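Local coordinates for protein restriction endonuclease EcoP15I, restriction subunit (Escherichia coli, PDB 4ZCF) that cleaves DNA in an ATP-dependent way as the restriction subunit of a type III restriction-modification enzyme recognising paired, inversely oriented CAGCAG sites, at residues S118-T123 against V185-M190; D169-S174 against V213-A218; M190-S195 against W238-K243. All blocks are in the same frame, centred on the assembly; numbering follows the deposited sequence.

Contact 1. Residues S118-T123 against V185-M190; sequences SIKAGT and VINSGM. With AMP (adenosine monophosphate), chain H; nucleotides of chain E.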
# COMPACT_ATOMS: atom_id res chain seq x y z
N SER C 118 -3.96 -20.81 11.99
CA SER C 118 -4.44 -20.53 13.35
C SER C 118 -3.27 -20.26 14.31
O SER C 118 -3.35 -19.37 15.16
CB SER C 118 -5.27 -21.70 13.88
OG SER C 118 -6.25 -22.14 12.95
N ILE C 119 -2.19 -21.04 14.18
CA ILE C 119 -0.97 -20.84 14.96
C ILE C 119 -0.31 -19.53 14.46
O ILE C 119 0.16 -18.75 15.28
CB ILE C 119 -0.01 -22.08 14.91
CG1 ILE C 119 -0.68 -23.33 15.52
CG2 ILE C 119 1.33 -21.78 15.60
CD1 ILE C 119 0.11 -24.71 15.27
N LYS C 120 -0.35 -19.26 13.13
CA LYS C 120 0.18 -18.01 12.57
C LYS C 120 -0.57 -16.81 13.13
O LYS C 120 0.06 -15.87 13.56
CB LYS C 120 0.13 -18.00 11.02
CG LYS C 120 1.02 -16.93 10.38
CD LYS C 120 1.15 -17.11 8.88
CE LYS C 120 0.18 -16.26 8.09
NZ LYS C 120 0.40 -16.42 6.63
N ALA C 121 -1.91 -16.87 13.17
CA ALA C 121 -2.77 -15.81 13.71
C ALA C 121 -2.56 -15.60 15.22
O ALA C 121 -2.47 -14.45 15.66
CB ALA C 121 -4.23 -16.08 13.39
N GLY C 122 -2.44 -16.70 15.97
CA GLY C 122 -2.21 -16.68 17.41
C GLY C 122 -0.82 -16.22 17.80
O GLY C 122 -0.67 -15.49 18.78
N THR C 123 0.21 -16.63 17.04
CA THR C 123 1.62 -16.24 17.26
C THR C 123 1.78 -14.73 17.01
O THR C 123 2.37 -14.03 17.83
CB THR C 123 2.59 -17.12 16.41
OG1 THR C 123 2.41 -18.49 16.78
CG2 THR C 123 4.04 -16.73 16.58
N VAL C 185 7.44 -14.07 10.58
CA VAL C 185 6.48 -15.14 10.88
C VAL C 185 5.93 -15.66 9.52
O VAL C 185 5.42 -14.88 8.71
CB VAL C 185 5.36 -14.69 11.85
CG1 VAL C 185 4.55 -15.89 12.35
CG2 VAL C 185 5.93 -13.89 13.02
N ILE C 186 6.11 -16.97 9.27
CA ILE C 186 5.73 -17.68 8.03
C ILE C 186 5.17 -19.08 8.34
O ILE C 186 5.67 -19.77 9.23
CB ILE C 186 6.95 -17.75 7.03
CG1 ILE C 186 6.54 -18.26 5.64
CG2 ILE C 186 8.13 -18.56 7.62
CD1 ILE C 186 7.51 -17.93 4.50
N ASN C 187 4.12 -19.49 7.61
CA ASN C 187 3.48 -20.80 7.73
C ASN C 187 4.04 -21.77 6.68
O ASN C 187 4.86 -21.36 5.87
CB ASN C 187 1.95 -20.70 7.70
CG ASN C 187 1.38 -20.14 6.42
OD1 ASN C 187 1.72 -19.03 5.99
ND2 ASN C 187 0.49 -20.91 5.80
N SER C 188 3.67 -23.06 6.76
CA SER C 188 4.14 -24.11 5.85
C SER C 188 3.73 -23.93 4.40
O SER C 188 4.54 -24.19 3.49
CB SER C 188 3.68 -25.48 6.35
OG SER C 188 4.25 -25.73 7.62
N GLY C 189 2.47 -23.49 4.19
CA GLY C 189 1.90 -23.22 2.87
C GLY C 189 2.69 -22.18 2.10
O GLY C 189 2.81 -22.28 0.87
N MET C 190 3.25 -21.19 2.81
CA MET C 190 4.05 -20.12 2.22
C MET C 190 5.49 -20.51 1.98
O MET C 190 6.08 -20.07 0.99
CB MET C 190 3.92 -18.79 2.99
CG MET C 190 2.55 -18.09 2.80
SD MET C 190 1.99 -17.91 1.08
CE MET C 190 3.24 -16.82 0.40
P AMP H . 1.29 -21.84 19.69
O1P AMP H . 0.92 -22.98 18.82
O2P AMP H . 2.23 -22.45 20.67
O3P AMP H . 2.17 -20.99 18.85
O5' AMP H . 0.06 -21.04 20.31
C5' AMP H . -0.08 -20.90 21.71
C4' AMP H . -0.69 -19.59 22.08
O4' AMP H . -0.80 -19.46 23.52
C3' AMP H . 0.18 -18.46 21.64
O3' AMP H . -0.23 -18.03 20.34
C2' AMP H . 0.05 -17.41 22.67
O2' AMP H . -0.98 -16.49 22.31
C1' AMP H . -0.37 -18.12 23.91
N9 AMP H . 0.62 -18.16 24.92
C8 AMP H . 1.75 -18.84 24.80
N7 AMP H . 2.48 -18.72 25.94
C5 AMP H . 1.66 -17.91 26.85
C6 AMP H . 1.75 -17.39 28.18
N6 AMP H . 2.89 -17.64 28.98
N1 AMP H . 0.72 -16.65 28.66
C2 AMP H . -0.35 -16.38 27.94
N3 AMP H . -0.51 -16.83 26.69
C4 AMP H . 0.44 -17.59 26.10
P DT E 6 -1.77 -19.98 2.69
OP1 DT E 6 -0.61 -19.37 3.38
OP2 DT E 6 -3.03 -19.21 2.62
O5' DT E 6 -1.38 -20.30 1.19
C5' DT E 6 -0.40 -21.20 0.74
C4' DT E 6 -0.39 -21.24 -0.79
O4' DT E 6 -1.41 -22.13 -1.30
C3' DT E 6 -0.62 -19.90 -1.46
O3' DT E 6 0.45 -19.66 -2.34
C2' DT E 6 -1.99 -20.00 -2.13
C1' DT E 6 -2.14 -21.50 -2.33
N1 DT E 6 -3.54 -22.05 -2.33
C2 DT E 6 -3.87 -22.98 -3.29
O2 DT E 6 -3.10 -23.31 -4.17
N3 DT E 6 -5.15 -23.49 -3.19
C4 DT E 6 -6.13 -23.16 -2.25
O4 DT E 6 -7.25 -23.68 -2.30
C5 DT E 6 -5.71 -22.22 -1.24
C7 DT E 6 -6.67 -21.83 -0.16
C6 DT E 6 -4.45 -21.73 -1.33
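Lys-120 on helix 117-128 and Asn-187, in the turn that leads from strand 180-186 into helix 188-191, bring their CA atoms to 6.5 Å, the nearest approach of the two backbones. Both lie in the first RecA-like domain of the helicase motor, where the helix packs on the parallel sheet that holds the strand. Lys-120 runs with CG opposite the backbone N (chi1 -163°) and bends at chi3, which leads NZ to the amide of Asn-187. NZ gives OD1 of Asn-187 a hydrogen bond of 3.0 Å, arriving from above the carbonyl plane. The same NZ also bonds to the backbone O of Val-149, its stronger partner. Nearer the backbone, Lys-120 CG lies 4.2 Å from Val-185 CG1. Thr-123 CG2 meets the same methyl at 4.3 Å.

The contact sits between nucleotide and DNA. Gly-122 O receives a weak hydrogen bond from O3' of AMP. Asn-187 holds the N-cap position of helix 188-191. The lysine at its OD1 would probably polarise the amide and strengthen ND2 as a donor. ND2 binds OP1 of DT6 of chain E at 3.1 Å, with a nearly straight N-H...O angle of 162°.

Contact 2. Residues D169-S174 against V213-A218; sequences DFVEAS and VDALRA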
# COMPACT_ATOMS: atom_id res chain seq x y z
N ASP C 169 10.89 -6.27 3.23
CA ASP C 169 11.03 -5.50 4.48
C ASP C 169 11.92 -6.15 5.54
O ASP C 169 12.63 -5.43 6.23
CB ASP C 169 9.66 -5.22 5.09
CG ASP C 169 8.69 -4.43 4.24
OD1 ASP C 169 9.12 -3.84 3.22
OD2 ASP C 169 7.49 -4.37 4.60
N PHE C 170 11.84 -7.48 5.71
CA PHE C 170 12.62 -8.19 6.71
C PHE C 170 14.09 -8.20 6.30
O PHE C 170 14.95 -7.86 7.11
CB PHE C 170 12.07 -9.63 6.95
CG PHE C 170 12.90 -10.54 7.84
CD1 PHE C 170 12.81 -10.46 9.23
CD2 PHE C 170 13.76 -11.49 7.29
CE1 PHE C 170 13.56 -11.31 10.05
CE2 PHE C 170 14.49 -12.36 8.11
CZ PHE C 170 14.40 -12.24 9.48
N VAL C 171 14.37 -8.57 5.04
CA VAL C 171 15.71 -8.62 4.47
C VAL C 171 16.34 -7.19 4.48
O VAL C 171 17.45 -7.02 4.99
CB VAL C 171 15.66 -9.28 3.05
CG1 VAL C 171 16.92 -8.98 2.24
CG2 VAL C 171 15.44 -10.78 3.16
N GLU C 172 15.59 -6.18 3.98
CA GLU C 172 15.98 -4.78 3.87
C GLU C 172 16.12 -3.95 5.17
O GLU C 172 16.75 -2.88 5.14
CB GLU C 172 15.11 -4.05 2.83
CG GLU C 172 15.38 -4.45 1.39
CD GLU C 172 16.82 -4.35 0.89
OE1 GLU C 172 17.56 -3.45 1.33
OE2 GLU C 172 17.19 -5.19 0.03
N ALA C 173 15.51 -4.41 6.29
CA ALA C 173 15.51 -3.77 7.61
C ALA C 173 16.91 -3.61 8.20
O ALA C 173 17.69 -4.56 8.21
CB ALA C 173 14.62 -4.54 8.57
N SER C 174 17.23 -2.40 8.67
CA SER C 174 18.52 -1.99 9.23
C SER C 174 18.76 -2.45 10.67
O SER C 174 17.82 -2.47 11.47
CB SER C 174 18.68 -0.48 9.11
OG SER C 174 19.78 0.02 9.85
N VAL C 213 14.30 -16.84 -1.23
CA VAL C 213 15.13 -17.81 -0.48
C VAL C 213 16.62 -17.42 -0.38
O VAL C 213 17.20 -17.51 0.70
CB VAL C 213 14.86 -19.32 -0.78
CG1 VAL C 213 15.15 -19.69 -2.24
CG2 VAL C 213 15.63 -20.24 0.16
N ASP C 214 17.23 -16.96 -1.50
CA ASP C 214 18.64 -16.50 -1.54
C ASP C 214 18.82 -15.23 -0.69
O ASP C 214 19.87 -15.05 -0.06
CB ASP C 214 19.09 -16.21 -2.98
CG ASP C 214 19.14 -17.40 -3.91
OD1 ASP C 214 19.32 -18.53 -3.42
OD2 ASP C 214 19.06 -17.20 -5.14
N ALA C 215 17.79 -14.37 -0.66
CA ALA C 215 17.81 -13.15 0.14
C ALA C 215 17.74 -13.49 1.63
O ALA C 215 18.47 -12.88 2.42
CB ALA C 215 16.67 -12.25 -0.26
N LEU C 216 16.90 -14.49 2.03
CA LEU C 216 16.74 -14.93 3.42
C LEU C 216 17.94 -15.72 3.91
O LEU C 216 18.37 -15.54 5.05
CB LEU C 216 15.44 -15.70 3.65
CG LEU C 216 14.13 -14.91 3.50
CD1 LEU C 216 13.01 -15.80 3.07
CD2 LEU C 216 13.75 -14.22 4.78
N ARG C 217 18.52 -16.56 3.03
CA ARG C 217 19.72 -17.33 3.34
C ARG C 217 20.89 -16.38 3.71
O ARG C 217 21.55 -16.60 4.73
CB ARG C 217 20.09 -18.26 2.18
CG ARG C 217 21.33 -19.10 2.47
CD ARG C 217 21.93 -19.72 1.23
NE ARG C 217 21.01 -20.64 0.57
CZ ARG C 217 20.53 -20.48 -0.66
NH1 ARG C 217 20.89 -19.42 -1.38
NH2 ARG C 217 19.71 -21.37 -1.19
N ALA C 218 21.09 -15.30 2.92
CA ALA C 218 22.14 -14.27 3.08
C ALA C 218 22.04 -13.44 4.37
O ALA C 218 23.04 -12.83 4.79
CB ALA C 218 22.14 -13.35 1.88
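Phe-170 keeps CG away from the backbone N (chi1 173°), while Leu-216 sets CG beside its own N (chi1 -67°), and these torsions bring the ring and the leucine branch together. The two side chains cross at about a right angle. The CD2 methyl of Leu-216 does the touching. It lies 3.7 Å from Phe-170 CD2 and 3.9 Å from Phe-170 CE2, and it comes to the ring obliquely. Val-171 adds the second half of the contact. Its CG2 methyl is 3.9 Å from the CB of Ala-215 and 4.2 Å from Leu-216 CD2. The same CG2 also rests 3.8 Å from the backbone O of Ala-215. The small alanine probably lets the valine come this close to the helix backbone.

This is apolar helix-helix packing in the first RecA-like domain, with no hydrogen bond across it. Helices 165-172 and 212-217 lie on one face of the parallel sheet. Phe-170 and Leu-216 both touch Leu-184 of strand 180-186, which sets the pair against the sheet. Phe-244 also packs on Leu-216. The backbone O atoms of Phe-170 and Ala-173 accept hydrogen bonds from the NZ of Lys-109.

On helix 212-217 a salt bridge joins two residues a turn apart. Arg-217 NH1 reaches Asp-214 OD1 at 2.7 Å, with an N-H...O angle of 149°. It meets the oxygen on the anti side, tilted out of the carboxylate plane. Arg-217 NE makes weak hydrogen bonds to Lys-243 O and Asn-245 OD1.

Contact 3. Residues M190-S195 against W238-K243; sequences MINSKS and WENIEK. With nucleotides of chain E; nucleotides of chain D.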
# COMPACT_ATOMS: atom_id res chain seq x y z
N MET C 190 3.25 -21.19 2.81
CA MET C 190 4.05 -20.12 2.22
C MET C 190 5.49 -20.51 1.98
O MET C 190 6.08 -20.07 0.99
CB MET C 190 3.92 -18.79 2.99
CG MET C 190 2.55 -18.09 2.80
SD MET C 190 1.99 -17.91 1.08
CE MET C 190 3.24 -16.82 0.40
N ILE C 191 6.05 -21.38 2.86
CA ILE C 191 7.40 -21.93 2.69
C ILE C 191 7.41 -22.76 1.37
O ILE C 191 8.34 -22.65 0.57
CB ILE C 191 7.75 -22.78 3.96
CG1 ILE C 191 8.06 -21.90 5.19
CG2 ILE C 191 8.87 -23.82 3.72
CD1 ILE C 191 9.47 -21.26 5.28
N ASN C 192 6.31 -23.53 1.13
CA ASN C 192 6.09 -24.40 -0.03
C ASN C 192 5.57 -23.73 -1.30
O ASN C 192 5.43 -24.41 -2.31
CB ASN C 192 5.23 -25.59 0.36
CG ASN C 192 5.91 -26.51 1.33
OD1 ASN C 192 7.15 -26.53 1.44
ND2 ASN C 192 5.12 -27.26 2.08
N SER C 193 5.31 -22.41 -1.26
CA SER C 193 4.84 -21.66 -2.42
C SER C 193 5.97 -21.35 -3.40
O SER C 193 7.08 -21.03 -2.96
CB SER C 193 4.21 -20.35 -1.97
OG SER C 193 3.83 -19.61 -3.11
N LYS C 194 5.68 -21.36 -4.73
CA LYS C 194 6.65 -21.00 -5.78
C LYS C 194 7.05 -19.53 -5.69
O LYS C 194 8.10 -19.15 -6.21
CB LYS C 194 6.13 -21.33 -7.20
CG LYS C 194 4.87 -20.56 -7.62
CD LYS C 194 4.89 -20.14 -9.08
CE LYS C 194 4.05 -18.90 -9.29
NZ LYS C 194 4.20 -18.34 -10.66
N SER C 195 6.21 -18.70 -5.02
CA SER C 195 6.41 -17.28 -4.76
C SER C 195 7.80 -17.02 -4.10
O SER C 195 8.38 -15.96 -4.32
CB SER C 195 5.29 -16.77 -3.86
OG SER C 195 5.28 -15.35 -3.78
N TRP C 238 10.26 -29.42 5.20
CA TRP C 238 11.57 -29.42 5.84
C TRP C 238 12.71 -29.18 4.85
O TRP C 238 13.64 -28.44 5.19
CB TRP C 238 11.82 -30.69 6.67
CG TRP C 238 13.09 -30.59 7.46
CD1 TRP C 238 14.32 -31.03 7.07
CD2 TRP C 238 13.29 -29.84 8.66
NE1 TRP C 238 15.27 -30.63 7.97
CE2 TRP C 238 14.67 -29.91 8.97
CE3 TRP C 238 12.44 -29.14 9.53
CZ2 TRP C 238 15.21 -29.32 10.12
CZ3 TRP C 238 12.98 -28.56 10.67
CH2 TRP C 238 14.35 -28.65 10.95
N GLU C 239 12.65 -29.79 3.65
CA GLU C 239 13.70 -29.62 2.64
C GLU C 239 13.82 -28.18 2.16
O GLU C 239 14.94 -27.73 1.90
CB GLU C 239 13.58 -30.62 1.47
CG GLU C 239 13.76 -32.09 1.85
CD GLU C 239 15.11 -32.53 2.40
OE1 GLU C 239 16.09 -32.56 1.62
OE2 GLU C 239 15.17 -32.91 3.60
N ASN C 240 12.69 -27.44 2.14
CA ASN C 240 12.64 -26.02 1.77
C ASN C 240 13.27 -25.13 2.83
O ASN C 240 13.87 -24.12 2.47
CB ASN C 240 11.21 -25.56 1.49
CG ASN C 240 10.63 -26.03 0.19
OD1 ASN C 240 11.34 -26.28 -0.80
ND2 ASN C 240 9.32 -26.11 0.14
N ILE C 241 13.07 -25.47 4.14
CA ILE C 241 13.65 -24.78 5.32
C ILE C 241 15.17 -24.96 5.27
O ILE C 241 15.90 -23.99 5.52
CB ILE C 241 13.02 -25.27 6.66
CG1 ILE C 241 11.50 -24.93 6.73
CG2 ILE C 241 13.78 -24.72 7.91
CD1 ILE C 241 10.68 -25.74 7.74
N GLU C 242 15.65 -26.17 4.87
CA GLU C 242 17.09 -26.46 4.69
C GLU C 242 17.77 -25.49 3.70
O GLU C 242 18.93 -25.16 3.88
CB GLU C 242 17.35 -27.91 4.25
CG GLU C 242 17.26 -28.93 5.38
CD GLU C 242 17.26 -30.41 5.00
OE1 GLU C 242 17.61 -30.75 3.84
OE2 GLU C 242 16.95 -31.24 5.89
N LYS C 243 17.02 -25.00 2.68
CA LYS C 243 17.50 -24.06 1.67
C LYS C 243 18.00 -22.73 2.25
O LYS C 243 18.74 -22.02 1.56
CB LYS C 243 16.40 -23.78 0.63
CG LYS C 243 16.19 -24.82 -0.44
CD LYS C 243 14.95 -24.47 -1.26
CE LYS C 243 14.70 -25.43 -2.39
NZ LYS C 243 13.28 -25.39 -2.84
P DA E 7 0.65 -18.27 -3.10
OP1 DA E 7 2.08 -18.02 -3.31
OP2 DA E 7 -0.15 -17.20 -2.45
O5' DA E 7 -0.03 -18.68 -4.49
C5' DA E 7 0.48 -19.80 -5.24
C4' DA E 7 -0.22 -19.91 -6.58
O4' DA E 7 -1.53 -20.52 -6.43
C3' DA E 7 -0.40 -18.61 -7.36
O3' DA E 7 0.11 -18.80 -8.69
C2' DA E 7 -1.89 -18.31 -7.27
C1' DA E 7 -2.51 -19.67 -6.98
N9 DA E 7 -3.66 -19.71 -6.09
C8 DA E 7 -3.88 -19.03 -4.92
N7 DA E 7 -5.01 -19.35 -4.31
C5 DA E 7 -5.55 -20.33 -5.13
C6 DA E 7 -6.75 -21.06 -5.09
N6 DA E 7 -7.67 -20.96 -4.11
N1 DA E 7 -6.95 -21.97 -6.08
C2 DA E 7 -6.07 -22.09 -7.09
N3 DA E 7 -4.90 -21.46 -7.22
C4 DA E 7 -4.71 -20.58 -6.21
P DT E 6 -1.77 -19.98 2.69
OP1 DT E 6 -0.61 -19.37 3.38
OP2 DT E 6 -3.03 -19.21 2.62
O5' DT E 6 -1.38 -20.30 1.19
C5' DT E 6 -0.40 -21.20 0.74
C4' DT E 6 -0.39 -21.24 -0.79
O4' DT E 6 -1.41 -22.13 -1.30
C3' DT E 6 -0.62 -19.90 -1.46
O3' DT E 6 0.45 -19.66 -2.34
C2' DT E 6 -1.99 -20.00 -2.13
C1' DT E 6 -2.14 -21.50 -2.33
N1 DT E 6 -3.54 -22.05 -2.33
C2 DT E 6 -3.87 -22.98 -3.29
O2 DT E 6 -3.10 -23.31 -4.17
N3 DT E 6 -5.15 -23.49 -3.19
C4 DT E 6 -6.13 -23.16 -2.25
O4 DT E 6 -7.25 -23.68 -2.30
C5 DT E 6 -5.71 -22.22 -1.24
C7 DT E 6 -6.67 -21.83 -0.16
C6 DT E 6 -4.45 -21.73 -1.33
P DA D 19 4.32 -31.39 -2.42
OP1 DA D 19 5.34 -30.41 -2.90
OP2 DA D 19 4.44 -32.82 -2.81
O5' DA D 19 4.20 -31.39 -0.82
C5' DA D 19 4.31 -30.19 -0.08
C4' DA D 19 3.32 -30.18 1.06
O4' DA D 19 1.97 -30.16 0.56
C3' DA D 19 3.35 -31.32 2.06
O3' DA D 19 4.47 -31.10 2.95
C2' DA D 19 2.01 -31.05 2.75
C1' DA D 19 1.13 -30.44 1.66
N9 DA D 19 0.03 -31.29 1.19
C8 DA D 19 -0.01 -32.05 0.04
N7 DA D 19 -1.15 -32.66 -0.16
C5 DA D 19 -1.91 -32.31 0.95
C6 DA D 19 -3.23 -32.63 1.34
N6 DA D 19 -4.01 -33.41 0.61
N1 DA D 19 -3.72 -32.12 2.50
C2 DA D 19 -2.94 -31.30 3.23
N3 DA D 19 -1.67 -30.93 2.97
C4 DA D 19 -1.21 -31.46 1.80
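Ile-191, at the end of helix 188-191, packs against Asn-240 and Ile-241 of helix 236-242. The two helices belong to the first RecA-like domain and follow parallel strands of its sheet. The CG2 methyl of Ile-191, anti to the backbone N, reaches across the contact. It lies 3.7 Å from Asn-240 CB and 4.1 Å from Ile-241 CG1. Ile-191 and Ile-241 both continue onto Ile-113 of strand 109-113.

Asn-192 comes next. Its OD1 takes a weak hydrogen bond from Asn-240 ND2 at 2.6 Å, bent to 129° at the hydrogen. The two amide planes stand 62° apart. The ND2 of Asn-192 binds Thr-237 OG1, so both ends of this amide have a partner on helix 236-242. That ND2 also lies 3.6 Å from C4' of DA19 of chain D.

Ser-193 forms an ST turn, its OG accepting from Ser-195 N at 3.2 Å. The same OG donates to OP1 of DA7 of chain E, in a bond modelled doubtfully short. Lys-194 NZ makes a salt bridge to a DNA phosphate.

With an alanine at Asn-240, Asn-192 OD1 would probably lose this donor and Lys-243 NZ its acceptor. Lys-243 NZ reaches Asn-240 OD1 at 3.0 Å, tilted 26° from the carbonyl plane.

Overall arrangement
From the N terminus, residues 118-123 come first. Residues 169-174 open contact 2 before the chain reaches 185-190 and closes contact 1. Contact 3 then opens at Met-190, which it shares with contact 1, so these two run in series. Residues 213-218 close contact 2 inside the loop of contact 3, which ends at 238-243. Contact 2 thus crosses both others. Contact 1 ties helix 117-128 to one face of strand 180-186; contact 2 pairs two helices over the other face. Contact 3 joins helix 188-191 to helix 236-242. Ile-186 CG2 touches Ile-191 CD1, and Val-213 touches Lys-243. Contacts 1 and 3 also meet the DNA.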